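Local coordinates for protein SnoN,Epimerase SnoN (Streptomyces nogalater, PDB 5EP9) that acts as the non-heme iron, alpha-ketoglutarate-dependent epimerase of nogalamycin biosynthesis, holding an iron ion and 2-oxoglutarate in a cupin-type core, at residues A31-L36 / A107-Y112; L61-R66 / S94-R99; L118-L123 / A241-A246; V168-M173 / G228-D233; P262-D267 / G277-L282. One frame throughout, in Å; residues are numbered along the deposited sequence.

Contact 1 of 5, residues A31-L36 / A107-Y112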
# COMPACT_ATOMS: atom_id res chain seq x y z
N ALA A 31 23.63 -3.40 9.61
CA ALA A 31 23.97 -4.43 8.58
C ALA A 31 22.75 -5.11 7.93
O ALA A 31 22.65 -5.23 6.71
CB ALA A 31 24.86 -5.52 9.18
N ALA A 32 21.89 -5.64 8.78
CA ALA A 32 20.64 -6.31 8.37
C ALA A 32 19.64 -5.34 7.68
O ALA A 32 18.96 -5.71 6.76
CB ALA A 32 19.98 -7.02 9.55
N LEU A 33 19.64 -4.10 8.14
CA LEU A 33 18.86 -3.04 7.53
C LEU A 33 19.43 -2.68 6.09
O LEU A 33 18.69 -2.46 5.17
CB LEU A 33 18.85 -1.83 8.45
CG LEU A 33 17.78 -0.76 8.32
CD1 LEU A 33 16.39 -1.38 8.36
CD2 LEU A 33 17.89 0.31 9.44
N GLU A 34 20.73 -2.65 5.96
CA GLU A 34 21.37 -2.43 4.66
C GLU A 34 21.04 -3.54 3.68
O GLU A 34 20.77 -3.31 2.52
CB GLU A 34 22.92 -2.27 4.79
CG GLU A 34 23.62 -1.72 3.50
CD GLU A 34 24.86 -0.82 3.78
OE1 GLU A 34 25.99 -1.36 4.04
OE2 GLU A 34 24.69 0.46 3.72
N ARG A 35 21.01 -4.75 4.19
CA ARG A 35 20.67 -5.97 3.39
C ARG A 35 19.25 -5.96 2.95
O ARG A 35 18.92 -6.23 1.80
CB ARG A 35 21.02 -7.28 4.12
CG ARG A 35 22.53 -7.61 3.98
CD ARG A 35 22.93 -8.97 4.57
NE ARG A 35 22.15 -9.30 5.80
CZ ARG A 35 22.55 -9.14 7.07
NH1 ARG A 35 23.75 -8.63 7.42
NH2 ARG A 35 21.68 -9.46 8.04
N LEU A 36 18.45 -5.50 3.85
CA LEU A 36 17.02 -5.35 3.58
C LEU A 36 16.71 -4.31 2.50
O LEU A 36 15.91 -4.53 1.59
CB LEU A 36 16.34 -4.97 4.88
CG LEU A 36 14.85 -5.00 4.78
CD1 LEU A 36 14.31 -6.40 5.14
CD2 LEU A 36 14.34 -3.99 5.76
N ALA A 107 7.29 3.48 9.58
CA ALA A 107 7.68 4.76 8.97
C ALA A 107 9.15 4.79 8.82
O ALA A 107 9.69 5.23 7.77
CB ALA A 107 7.28 5.93 9.86
N ALA A 108 9.85 4.39 9.88
CA ALA A 108 11.31 4.37 9.80
C ALA A 108 11.84 3.40 8.66
O ALA A 108 12.80 3.74 7.99
CB ALA A 108 11.97 4.05 11.11
N LEU A 109 11.22 2.24 8.53
CA LEU A 109 11.58 1.32 7.50
C LEU A 109 11.34 1.92 6.12
O LEU A 109 12.18 1.87 5.30
CB LEU A 109 10.79 0.04 7.63
CG LEU A 109 11.35 -0.84 8.73
CD1 LEU A 109 10.34 -1.93 9.09
CD2 LEU A 109 12.66 -1.50 8.28
N ALA A 110 10.17 2.49 5.92
CA ALA A 110 9.82 3.09 4.69
C ALA A 110 10.84 4.16 4.26
O ALA A 110 11.26 4.20 3.09
CB ALA A 110 8.42 3.71 4.71
N GLU A 111 11.22 5.02 5.19
CA GLU A 111 12.12 6.07 4.86
C GLU A 111 13.50 5.52 4.56
O GLU A 111 14.15 6.06 3.66
CB GLU A 111 12.25 7.19 5.95
CG GLU A 111 10.99 8.01 6.08
CD GLU A 111 11.19 9.36 6.79
OE1 GLU A 111 12.16 9.52 7.57
OE2 GLU A 111 10.33 10.23 6.55
N TYR A 112 13.95 4.53 5.31
CA TYR A 112 15.22 3.93 5.04
C TYR A 112 15.18 3.27 3.62
O TYR A 112 16.06 3.41 2.85
CB TYR A 112 15.61 2.90 6.09
CG TYR A 112 17.08 2.49 6.02
CD1 TYR A 112 18.07 3.20 6.70
CD2 TYR A 112 17.47 1.40 5.26
CE1 TYR A 112 19.41 2.82 6.61
CE2 TYR A 112 18.80 1.01 5.14
CZ TYR A 112 19.76 1.71 5.81
OH TYR A 112 21.07 1.32 5.68
O HOH W 1 21.72 0.81 3.18

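Contact 2 of 5, residues L61-R66 / S94-R99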
# COMPACT_ATOMS: atom_id res chain seq x y z
N LEU A 61 -6.57 -4.92 14.24
CA LEU A 61 -7.51 -5.86 13.64
C LEU A 61 -8.92 -5.52 14.08
O LEU A 61 -9.83 -5.45 13.28
CB LEU A 61 -7.17 -7.30 14.05
CG LEU A 61 -8.20 -8.36 13.62
CD1 LEU A 61 -8.48 -8.38 12.10
CD2 LEU A 61 -7.71 -9.73 14.09
N ALA A 62 -9.11 -5.25 15.37
CA ALA A 62 -10.45 -4.95 15.85
C ALA A 62 -10.94 -3.71 15.17
O ALA A 62 -12.13 -3.56 14.94
CB ALA A 62 -10.53 -4.75 17.42
N GLU A 63 -10.07 -2.74 15.07
CA GLU A 63 -10.49 -1.44 14.51
C GLU A 63 -10.80 -1.66 12.96
O GLU A 63 -11.76 -1.11 12.44
CB GLU A 63 -9.42 -0.40 14.69
CG GLU A 63 -9.74 0.92 13.98
CD GLU A 63 -10.81 1.76 14.66
OE1 GLU A 63 -11.46 1.32 15.63
OE2 GLU A 63 -11.04 2.89 14.16
N ALA A 64 -9.99 -2.45 12.29
CA ALA A 64 -10.29 -2.83 10.88
C ALA A 64 -11.66 -3.43 10.74
O ALA A 64 -12.46 -2.97 9.90
CB ALA A 64 -9.26 -3.75 10.30
N ARG A 65 -11.97 -4.35 11.65
CA ARG A 65 -13.31 -5.00 11.60
C ARG A 65 -14.46 -4.06 11.89
O ARG A 65 -15.50 -4.11 11.24
CB ARG A 65 -13.43 -6.14 12.60
CG ARG A 65 -12.58 -7.37 12.24
CD ARG A 65 -12.90 -8.51 13.21
NE ARG A 65 -12.40 -9.75 12.66
CZ ARG A 65 -11.62 -10.68 13.26
NH1 ARG A 65 -11.26 -10.61 14.57
NH2 ARG A 65 -11.20 -11.73 12.54
N ARG A 66 -14.22 -3.19 12.87
CA ARG A 66 -15.22 -2.20 13.25
C ARG A 66 -15.54 -1.26 12.09
O ARG A 66 -16.68 -0.98 11.82
CB ARG A 66 -14.75 -1.35 14.46
CG ARG A 66 -15.83 -0.47 15.06
CD ARG A 66 -15.26 0.53 16.07
NE ARG A 66 -14.34 1.51 15.44
CZ ARG A 66 -14.73 2.58 14.78
NH1 ARG A 66 -15.99 2.83 14.57
NH2 ARG A 66 -13.81 3.43 14.32
N SER A 94 -10.39 7.63 11.48
CA SER A 94 -9.98 6.79 12.58
C SER A 94 -8.59 7.13 13.06
O SER A 94 -7.62 6.92 12.37
CB SER A 94 -9.97 5.32 12.07
OG SER A 94 -9.32 4.48 13.02
N ASP A 95 -8.51 7.65 14.23
CA ASP A 95 -7.21 7.91 14.84
C ASP A 95 -6.34 6.53 14.83
O ASP A 95 -5.13 6.59 14.76
CB ASP A 95 -7.37 8.44 16.24
CG ASP A 95 -8.03 9.90 16.19
OD1 ASP A 95 -7.97 10.49 15.09
OD2 ASP A 95 -8.56 10.43 17.20
N THR A 96 -6.99 5.41 15.12
CA THR A 96 -6.35 4.23 15.44
C THR A 96 -5.63 3.80 14.06
O THR A 96 -4.44 3.60 14.03
CB THR A 96 -7.34 3.16 15.94
OG1 THR A 96 -7.78 3.49 17.25
CG2 THR A 96 -6.67 1.80 16.01
N MET A 97 -6.35 3.92 12.97
CA MET A 97 -5.74 3.80 11.73
C MET A 97 -4.67 4.86 11.36
O MET A 97 -3.65 4.51 10.73
CB MET A 97 -6.81 3.64 10.58
CG MET A 97 -7.62 2.36 10.71
SD MET A 97 -6.49 0.95 10.76
CE MET A 97 -7.58 -0.35 11.21
N ARG A 98 -4.84 6.07 11.80
CA ARG A 98 -3.78 7.02 11.62
C ARG A 98 -2.54 6.62 12.38
O ARG A 98 -1.42 6.93 11.89
CB ARG A 98 -4.20 8.47 11.99
CG ARG A 98 -3.29 9.57 11.39
CD ARG A 98 -3.81 10.96 11.79
NE ARG A 98 -3.21 12.07 11.02
CZ ARG A 98 -1.99 12.58 11.22
NH1 ARG A 98 -1.17 12.05 12.12
NH2 ARG A 98 -1.57 13.67 10.54
N ARG A 99 -2.71 6.07 13.59
CA ARG A 99 -1.51 5.62 14.33
C ARG A 99 -0.80 4.52 13.56
O ARG A 99 0.41 4.42 13.55
CB ARG A 99 -1.79 5.16 15.76
CG ARG A 99 -2.09 6.35 16.69
CD ARG A 99 -2.19 6.02 18.17
NE ARG A 99 -3.56 5.75 18.54
CZ ARG A 99 -4.12 4.55 18.59
NH1 ARG A 99 -3.43 3.43 18.27
NH2 ARG A 99 -5.42 4.50 18.93

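Contact 3 of 5, residues L118-L123 / A241-A246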
# COMPACT_ATOMS: atom_id res chain seq x y z
N LEU A 118 9.68 11.13 3.79
CA LEU A 118 8.43 10.78 3.25
C LEU A 118 7.28 11.44 3.97
O LEU A 118 7.39 11.87 5.09
CB LEU A 118 8.23 9.27 3.31
CG LEU A 118 9.22 8.34 2.55
CD1 LEU A 118 8.93 6.92 2.98
CD2 LEU A 118 9.14 8.47 1.03
N ARG A 119 6.15 11.43 3.27
CA ARG A 119 4.84 11.79 3.77
C ARG A 119 3.85 10.67 3.55
O ARG A 119 4.00 9.84 2.64
CB ARG A 119 4.29 13.02 3.06
CG ARG A 119 4.98 14.31 3.37
CD ARG A 119 4.62 15.42 2.39
NE ARG A 119 5.34 16.64 2.71
CZ ARG A 119 5.08 17.42 3.79
NH1 ARG A 119 4.05 17.20 4.59
NH2 ARG A 119 5.83 18.44 4.04
N LEU A 120 2.84 10.64 4.40
CA LEU A 120 1.72 9.72 4.21
C LEU A 120 0.81 10.33 3.17
O LEU A 120 0.46 11.48 3.26
CB LEU A 120 0.95 9.52 5.50
CG LEU A 120 -0.40 8.80 5.42
CD1 LEU A 120 -0.22 7.34 5.06
CD2 LEU A 120 -1.16 8.89 6.75
N PHE A 121 0.36 9.47 2.21
CA PHE A 121 -0.64 9.86 1.20
C PHE A 121 -2.00 9.34 1.54
O PHE A 121 -3.00 10.05 1.53
CB PHE A 121 -0.24 9.36 -0.22
CG PHE A 121 -1.29 9.64 -1.26
CD1 PHE A 121 -1.62 10.94 -1.59
CD2 PHE A 121 -1.89 8.62 -1.96
CE1 PHE A 121 -2.55 11.21 -2.55
CE2 PHE A 121 -2.84 8.87 -2.94
CZ PHE A 121 -3.18 10.17 -3.21
N LYS A 122 -2.03 8.07 1.84
CA LYS A 122 -3.29 7.45 2.36
C LYS A 122 -3.08 6.07 2.98
O LYS A 122 -2.06 5.38 2.71
CB LYS A 122 -4.32 7.29 1.24
CG LYS A 122 -3.85 6.26 0.26
CD LYS A 122 -4.83 6.08 -0.87
CE LYS A 122 -4.17 5.06 -1.72
NZ LYS A 122 -5.09 4.69 -2.79
N LEU A 123 -4.02 5.70 3.86
CA LEU A 123 -4.14 4.33 4.32
C LEU A 123 -5.48 3.78 3.95
O LEU A 123 -6.50 4.42 4.21
CB LEU A 123 -3.89 4.21 5.79
CG LEU A 123 -3.91 2.75 6.35
CD1 LEU A 123 -2.92 2.55 7.46
CD2 LEU A 123 -5.29 2.30 6.81
N ALA A 241 -0.86 1.17 3.01
CA ALA A 241 -0.55 2.55 3.14
C ALA A 241 0.45 2.97 2.08
O ALA A 241 1.48 2.35 1.93
CB ALA A 241 0.03 2.86 4.52
N VAL A 242 0.16 4.08 1.42
CA VAL A 242 1.02 4.69 0.40
C VAL A 242 1.76 5.89 1.00
O VAL A 242 1.17 6.75 1.60
CB VAL A 242 0.17 5.15 -0.80
CG1 VAL A 242 1.02 5.82 -1.86
CG2 VAL A 242 -0.60 3.96 -1.39
N TYR A 243 3.06 5.80 0.94
CA TYR A 243 3.99 6.83 1.29
C TYR A 243 4.68 7.45 0.03
O TYR A 243 4.97 6.76 -0.98
CB TYR A 243 5.08 6.27 2.17
CG TYR A 243 4.50 5.57 3.39
CD1 TYR A 243 3.86 6.30 4.37
CD2 TYR A 243 4.51 4.19 3.52
CE1 TYR A 243 3.29 5.70 5.47
CE2 TYR A 243 3.94 3.60 4.65
CZ TYR A 243 3.33 4.32 5.60
OH TYR A 243 2.78 3.73 6.72
N MET A 244 4.91 8.73 0.11
CA MET A 244 5.39 9.53 -1.00
C MET A 244 6.50 10.40 -0.50
O MET A 244 6.56 10.78 0.64
CB MET A 244 4.29 10.39 -1.62
CG MET A 244 3.68 11.43 -0.67
SD MET A 244 2.16 12.10 -1.44
CE MET A 244 1.67 13.14 -0.06
N ASP A 245 7.34 10.78 -1.44
CA ASP A 245 8.39 11.77 -1.20
C ASP A 245 7.84 13.01 -0.53
O ASP A 245 6.78 13.50 -0.93
CB ASP A 245 8.96 12.22 -2.51
CG ASP A 245 10.32 12.88 -2.37
OD1 ASP A 245 10.48 13.99 -1.86
OD2 ASP A 245 11.28 12.27 -2.90
N ALA A 246 8.56 13.51 0.45
CA ALA A 246 8.12 14.71 1.13
C ALA A 246 8.00 15.96 0.22
O ALA A 246 7.33 16.89 0.57
CB ALA A 246 9.05 15.01 2.30

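Contact 4 of 5, residues V168-M173 / G228-D233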
# COMPACT_ATOMS: atom_id res chain seq x y z
N VAL A 168 -1.03 -18.48 1.19
CA VAL A 168 -1.32 -18.42 -0.23
C VAL A 168 -2.81 -18.46 -0.48
O VAL A 168 -3.35 -17.60 -1.19
CB VAL A 168 -0.55 -19.52 -1.10
CG1 VAL A 168 -0.93 -19.36 -2.54
CG2 VAL A 168 0.95 -19.30 -0.97
N GLU A 169 -3.46 -19.43 0.07
CA GLU A 169 -4.85 -19.63 -0.28
C GLU A 169 -5.83 -18.58 0.24
O GLU A 169 -7.01 -18.52 -0.18
CB GLU A 169 -5.30 -21.08 0.05
CG GLU A 169 -5.34 -21.41 1.53
CD GLU A 169 -3.99 -21.90 2.16
OE1 GLU A 169 -2.85 -21.83 1.50
OE2 GLU A 169 -4.15 -22.42 3.31
N ARG A 170 -5.35 -17.74 1.14
CA ARG A 170 -6.17 -16.63 1.68
C ARG A 170 -5.98 -15.34 0.89
O ARG A 170 -6.57 -14.32 1.19
CB ARG A 170 -5.89 -16.42 3.18
CG ARG A 170 -6.90 -15.48 3.83
CD ARG A 170 -6.94 -15.60 5.35
NE ARG A 170 -7.46 -16.90 5.64
CZ ARG A 170 -6.88 -17.76 6.42
NH1 ARG A 170 -5.77 -17.47 7.07
NH2 ARG A 170 -7.44 -18.93 6.61
N GLY A 171 -5.18 -15.41 -0.19
CA GLY A 171 -5.00 -14.30 -1.14
C GLY A 171 -3.79 -13.44 -0.94
O GLY A 171 -3.89 -12.20 -0.98
N CYS A 172 -2.67 -14.02 -0.57
CA CYS A 172 -1.48 -13.25 -0.40
C CYS A 172 -1.09 -12.68 -1.73
O CYS A 172 -1.62 -13.08 -2.78
CB CYS A 172 -0.32 -14.04 0.24
SG CYS A 172 0.43 -15.25 -0.87
N MET A 173 -0.09 -11.83 -1.69
CA MET A 173 0.42 -11.14 -2.91
C MET A 173 1.53 -11.91 -3.63
O MET A 173 2.26 -12.67 -3.00
CB MET A 173 0.87 -9.71 -2.61
CG MET A 173 -0.34 -8.85 -2.13
SD MET A 173 -0.26 -7.11 -2.60
CE MET A 173 0.81 -6.73 -1.30
N GLY A 228 -3.93 -13.36 -4.91
CA GLY A 228 -4.90 -14.47 -5.16
C GLY A 228 -6.28 -14.13 -4.65
O GLY A 228 -6.50 -13.14 -3.92
N ALA A 229 -7.23 -14.96 -5.05
CA ALA A 229 -8.56 -14.97 -4.44
C ALA A 229 -8.40 -15.47 -3.03
O ALA A 229 -7.48 -16.23 -2.71
CB ALA A 229 -9.51 -15.88 -5.23
N ASN A 230 -9.28 -15.06 -2.15
CA ASN A 230 -9.40 -15.78 -0.89
C ASN A 230 -10.29 -17.00 -1.10
O ASN A 230 -11.50 -16.84 -1.27
CB ASN A 230 -9.96 -14.87 0.22
CG ASN A 230 -10.00 -15.55 1.57
OD1 ASN A 230 -9.63 -16.74 1.75
ND2 ASN A 230 -10.44 -14.76 2.57
N SER A 231 -9.69 -18.19 -1.15
CA SER A 231 -10.48 -19.41 -1.21
C SER A 231 -10.75 -20.09 0.15
O SER A 231 -11.21 -21.12 0.18
CB SER A 231 -9.84 -20.39 -2.18
OG SER A 231 -8.66 -20.82 -1.63
N THR A 232 -10.51 -19.42 1.26
CA THR A 232 -10.83 -19.93 2.58
C THR A 232 -12.09 -19.27 3.14
O THR A 232 -12.57 -18.26 2.64
CB THR A 232 -9.68 -19.68 3.61
OG1 THR A 232 -9.66 -18.31 4.08
CG2 THR A 232 -8.32 -20.03 2.98
N ASP A 233 -12.55 -19.82 4.24
CA ASP A 233 -13.64 -19.28 5.03
C ASP A 233 -13.27 -18.17 5.98
O ASP A 233 -14.11 -17.76 6.64
CB ASP A 233 -14.20 -20.37 5.94
CG ASP A 233 -14.84 -21.44 5.19
OD1 ASP A 233 -14.94 -21.31 3.95
OD2 ASP A 233 -15.22 -22.46 5.80

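Contact 5 of 5, residues P262-D267 / G277-L282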
# COMPACT_ATOMS: atom_id res chain seq x y z
N PRO A 262 -10.12 13.47 -0.86
CA PRO A 262 -10.92 13.99 0.25
C PRO A 262 -10.03 14.60 1.34
O PRO A 262 -8.83 14.31 1.44
CB PRO A 262 -11.62 12.74 0.79
CG PRO A 262 -10.73 11.65 0.43
CD PRO A 262 -10.07 12.00 -0.87
N GLY A 263 -10.65 15.49 2.09
CA GLY A 263 -10.04 16.16 3.26
C GLY A 263 -9.00 17.20 2.89
O GLY A 263 -8.07 17.42 3.66
N THR A 264 -9.12 17.80 1.71
CA THR A 264 -8.13 18.76 1.18
C THR A 264 -8.73 20.11 0.91
O THR A 264 -8.19 20.82 0.09
CB THR A 264 -7.46 18.29 -0.14
OG1 THR A 264 -8.44 18.00 -1.15
CG2 THR A 264 -6.64 17.02 0.09
N GLY A 265 -9.85 20.43 1.56
CA GLY A 265 -10.57 21.69 1.34
C GLY A 265 -11.71 21.67 0.34
O GLY A 265 -11.96 20.68 -0.34
N ALA A 266 -12.42 22.79 0.25
CA ALA A 266 -13.60 22.92 -0.65
C ALA A 266 -13.18 22.94 -2.13
O ALA A 266 -13.76 22.23 -2.95
CB ALA A 266 -14.43 24.17 -0.30
N ASP A 267 -12.14 23.74 -2.42
CA ASP A 267 -11.63 23.96 -3.81
C ASP A 267 -10.85 22.75 -4.34
O ASP A 267 -10.06 22.18 -3.57
CB ASP A 267 -10.75 25.21 -3.88
CG ASP A 267 -11.54 26.51 -3.59
OD1 ASP A 267 -12.80 26.46 -3.49
OD2 ASP A 267 -10.91 27.58 -3.45
N GLY A 277 1.16 19.53 5.35
CA GLY A 277 0.30 19.63 6.50
C GLY A 277 -0.14 18.28 7.06
O GLY A 277 0.29 17.21 6.60
N ASP A 278 -0.99 18.35 8.06
CA ASP A 278 -1.72 17.24 8.72
C ASP A 278 -2.41 16.27 7.84
O ASP A 278 -2.52 15.12 8.18
CB ASP A 278 -2.88 17.82 9.63
CG ASP A 278 -2.37 18.37 10.94
OD1 ASP A 278 -1.20 18.01 11.26
OD2 ASP A 278 -3.10 19.14 11.66
N ARG A 279 -2.91 16.74 6.73
CA ARG A 279 -3.56 15.86 5.75
C ARG A 279 -2.58 14.89 5.02
O ARG A 279 -2.93 13.83 4.59
CB ARG A 279 -4.30 16.73 4.74
CG ARG A 279 -4.98 15.96 3.62
CD ARG A 279 -5.85 14.81 4.14
NE ARG A 279 -6.48 14.16 3.02
CZ ARG A 279 -5.93 13.16 2.31
NH1 ARG A 279 -4.75 12.63 2.64
NH2 ARG A 279 -6.60 12.67 1.24
N PHE A 280 -1.31 15.31 4.93
CA PHE A 280 -0.23 14.56 4.21
C PHE A 280 1.02 14.56 5.04
O PHE A 280 2.03 15.16 4.67
CB PHE A 280 0.07 15.15 2.85
CG PHE A 280 -1.12 15.20 1.94
CD1 PHE A 280 -1.61 14.05 1.38
CD2 PHE A 280 -1.73 16.42 1.60
CE1 PHE A 280 -2.71 14.08 0.51
CE2 PHE A 280 -2.82 16.46 0.75
CZ PHE A 280 -3.31 15.28 0.20
N PRO A 281 0.95 13.95 6.23
CA PRO A 281 1.94 14.30 7.25
C PRO A 281 3.30 13.73 6.95
O PRO A 281 3.42 12.56 6.53
CB PRO A 281 1.34 13.70 8.55
CG PRO A 281 0.53 12.54 8.03
CD PRO A 281 -0.10 13.10 6.80
N LEU A 282 4.30 14.49 7.30
CA LEU A 282 5.64 13.99 7.40
C LEU A 282 5.68 12.75 8.34
O LEU A 282 5.09 12.77 9.38
CB LEU A 282 6.58 15.05 7.92
CG LEU A 282 6.85 16.25 6.99
CD1 LEU A 282 7.46 17.41 7.75
CD2 LEU A 282 7.71 15.79 5.80

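Contact 1 of 5, residues A31-L36 / A107-Y112
The Y112 ring takes L33 CG over the middle of one face, 3.8 Å from the ring centroid and 13° off its normal, a CH-pi contact. The rest of the leucine divides around this point: CD2 lies against Y112 CD1 and CE1, while L33 CD1 turns to L109 CD2 at 3.7 Å. On the same helix the backbone joins in, with L33 O 3.5 Å from Y112 CE2. E34 N approaches the ring obliquely near its hydroxyl end. Y112 CG stands anti to the backbone N (chi1 -166°), on a CB that points toward helix 30-43, where the ring lies against L33.

Both segments belong to the 14-202 part of the fusion, and the contact is a surface packing of two helices, 30-43 and 104-114, that flank the cupin-type core. The axes of 31-36 and 107-112 cross at -61° and are 11.1 Å apart at their closest, a gap filled mainly by L33, L109 and the Y112 ring. Deeper in, L36 CD2 reaches L109 CD2 at 3.9 Å, the two side chains crossing at about a right angle. Beyond them L36 rests on V46 and L109 on V48, both of strand 45-48, and L109 also meets F218 of strand 216-220. At the outer end a water links the helices: it donates to E34 OE2 and lies 2.6 Å from Y112 OH.

Contact 2 of 5, residues L61-R66 / S94-R99
E63 and S94 meet through a short hydrogen bond, S94 OG to E63 OE2 at 2.6 Å, and the tightly packed, buried part of the contact lies beside it. There the M97 methyl ends 3.4 Å from A64 N and 3.9 Å from A64 CB, with E63 CG also at its side; the M97 and E63 chains slide past each other in opposite directions. S94 is the N-cap of helix 95-101, and its OG also accepts from M97 N at 3.0 Å, so one hydroxyl ties the helix start to the facing carboxylate.

The solvent side holds the partly exposed T96, whose CG2 touches E63 CB at 3.8 Å, and the exposed R66. This arginine folds back side-on to the carboxylate, R66 NE reaching E63 OE1 at 2.9 Å and R66 NH2 reaching E63 OE2 at 2.8 Å in a salt bridge. S94 OG, on the anti side, and R66 NH2, on the syn side, come to E63 OE2 from opposite faces of the carboxylate plane. An alanine in place of E63 would probably leave the R66 guanidinium without this carboxylate partner and freer to turn, and S94 OG without this acceptor.

Both segments lie in the 14-202 part of the construct. Segments 61-66 and 95-99, of helices 54-70 and 95-101, cross at -133°, and A64 and M97 together settle on V125 of strand 118-128, with L67 of helix 54-70 against S94 and M97.

Contact 3 of 5, residues L118-L123 / A241-A246
M244 CG sits between its backbone N and carbonyl carbon (chi1 62°), whereas F121 CG is anti to the backbone N (chi1 176°), and from these starts the two chains cross at about a right angle. M244 SD lies 3.8 Å from F121 CB and meets the ring obliquely, a Met-aromatic contact. The R119 chain runs extended from CG to NE, and NE donates in the guanidinium plane to a lone pair of A246 O at 2.9 Å.

Strand 118-128, from the 14-202 part of the fusion, pairs antiparallel here with strand 236-245, from the 203-305 part, within the larger sheet of the cupin-type fold. R119 and M244 form a hydrogen-bonded pair, R119 N to M244 O at 2.7 Å. A classic beta bulge follows: F121 and K122 both face V242, whose O accepts F121 N at 2.9 Å and K122 N weakly at 3.5 Å. On the other face L120 CD1 touches Y243 CE1 at 3.9 Å, while Y243 OH bonds to A101 O.

R119 NH1 also bonds to F280 O, so an alanine here would probably leave both F280 O and A246 O without these donors. V242, F121 and M244 form an apolar strip between the charged R119 and K122, and the V242 side chain is about 6 Å from the bound 2-oxoglutarate. Backbone bonds thus fix the register and satisfy the polar main chain, while valine presents only hydrocarbon near the cosubstrate.

Contact 4 of 5, residues V168-M173 / G228-D233
G228 and C172 begin a loop-to-loop contact that runs on into an Asx turn, between two loops that each link a strand of one sheet of the cupin-type fold to a strand of the other (157-162 to 173-175, and 225-227 to 236-245). It joins the 14-202 part of the fusion, which holds 168-173, to the 203-305 part, which holds 228-233. G228 N donates to C172 O at 3.2 Å, and G228 O lies 3.4 Å from G171 CA; a side chain on G171 would clash there, and the residue's backbone angles call for glycine as well.

After A229 comes N230, alongside R170, with amide and guanidinium planes 76° apart. S231 then grips E169 O twice, through S231 N at 2.9 Å and, at greater length, S231 OG. T232 closes the Asx turn: its N reaches N230 OD1 from above the carbonyl plane, and its OG1 meets the same oxygen at 2.8 Å on a lone pair. T232 OG1 also takes R170 NE at 3.0 Å, at the guanidinium edge. R170 is fixed further by D165 O and by a salt bridge to E234, while G171 O accepts from R236, which binds 2-oxoglutarate; M173 itself touches the cosubstrate. T232 CG2 rests 3.6 Å from E169 CG.

Contact 5 of 5, residues P262-D267 / G277-L282
P262 O is gripped side-on by two nitrogens of R279: NE and NH2 each donate to it at 2.8 Å. Carbonyl oxygen and guanidinium are almost coplanar, and both donors lie in the carbonyl plane, so the paired bonds hold the guanidinium edge-on to the P262 carbonyl. The R279 chain is bent at chi2 (51°), which brings CD to 3.5 Å from G263 O. G263 O lies 3.4 Å from R279 CG, and G263 has a positive phi that favours glycine; a side chain there would sit tight against R279 NE.

Beside this polar pair is a small apolar patch. T264 CG2 meets F280 CZ at 3.8 Å and R279 CG at 4.0 Å, approaching the F280 ring obliquely. R279 CG itself lies above one face of that ring, offset toward its rim, and both residues belong to a type I beta turn, G277 to F280, closed by F280 N to G277 O at 3.0 Å.

Both segments belong to the 203-305 part of the fusion, in the loop region after helix 256-259. R279 packs on Q91 and L92 of helix 90-93, F280 rests on F121 of strand 118-128, and P281 makes a backbone hydrogen bond to L120 of the same strand.

In the fold
Contacts 1 and 2 close first along the chain, contact 2 nested within the loop of contact 1; contact 3 follows and encloses contact 4, and contact 5 comes last. Contact 3 is central, joining two strands of the seven-stranded sheet. It touches contact 1 through E111 and L118, contact 2 through M97 and L123, and contact 5 through R119 and F280, the last pair of contacts having centres about 12 Å apart. Contacts 2 and 5 also meet, at R98 and D278. Contact 4 stands apart beside the 2-oxoglutarate pocket, about 34 Å from contact 5 between centres. Contacts 3 and 5 thus lie across the chain's centre from contact 4, while the helices of contacts 1 and 2 pack against the seven-stranded sheet.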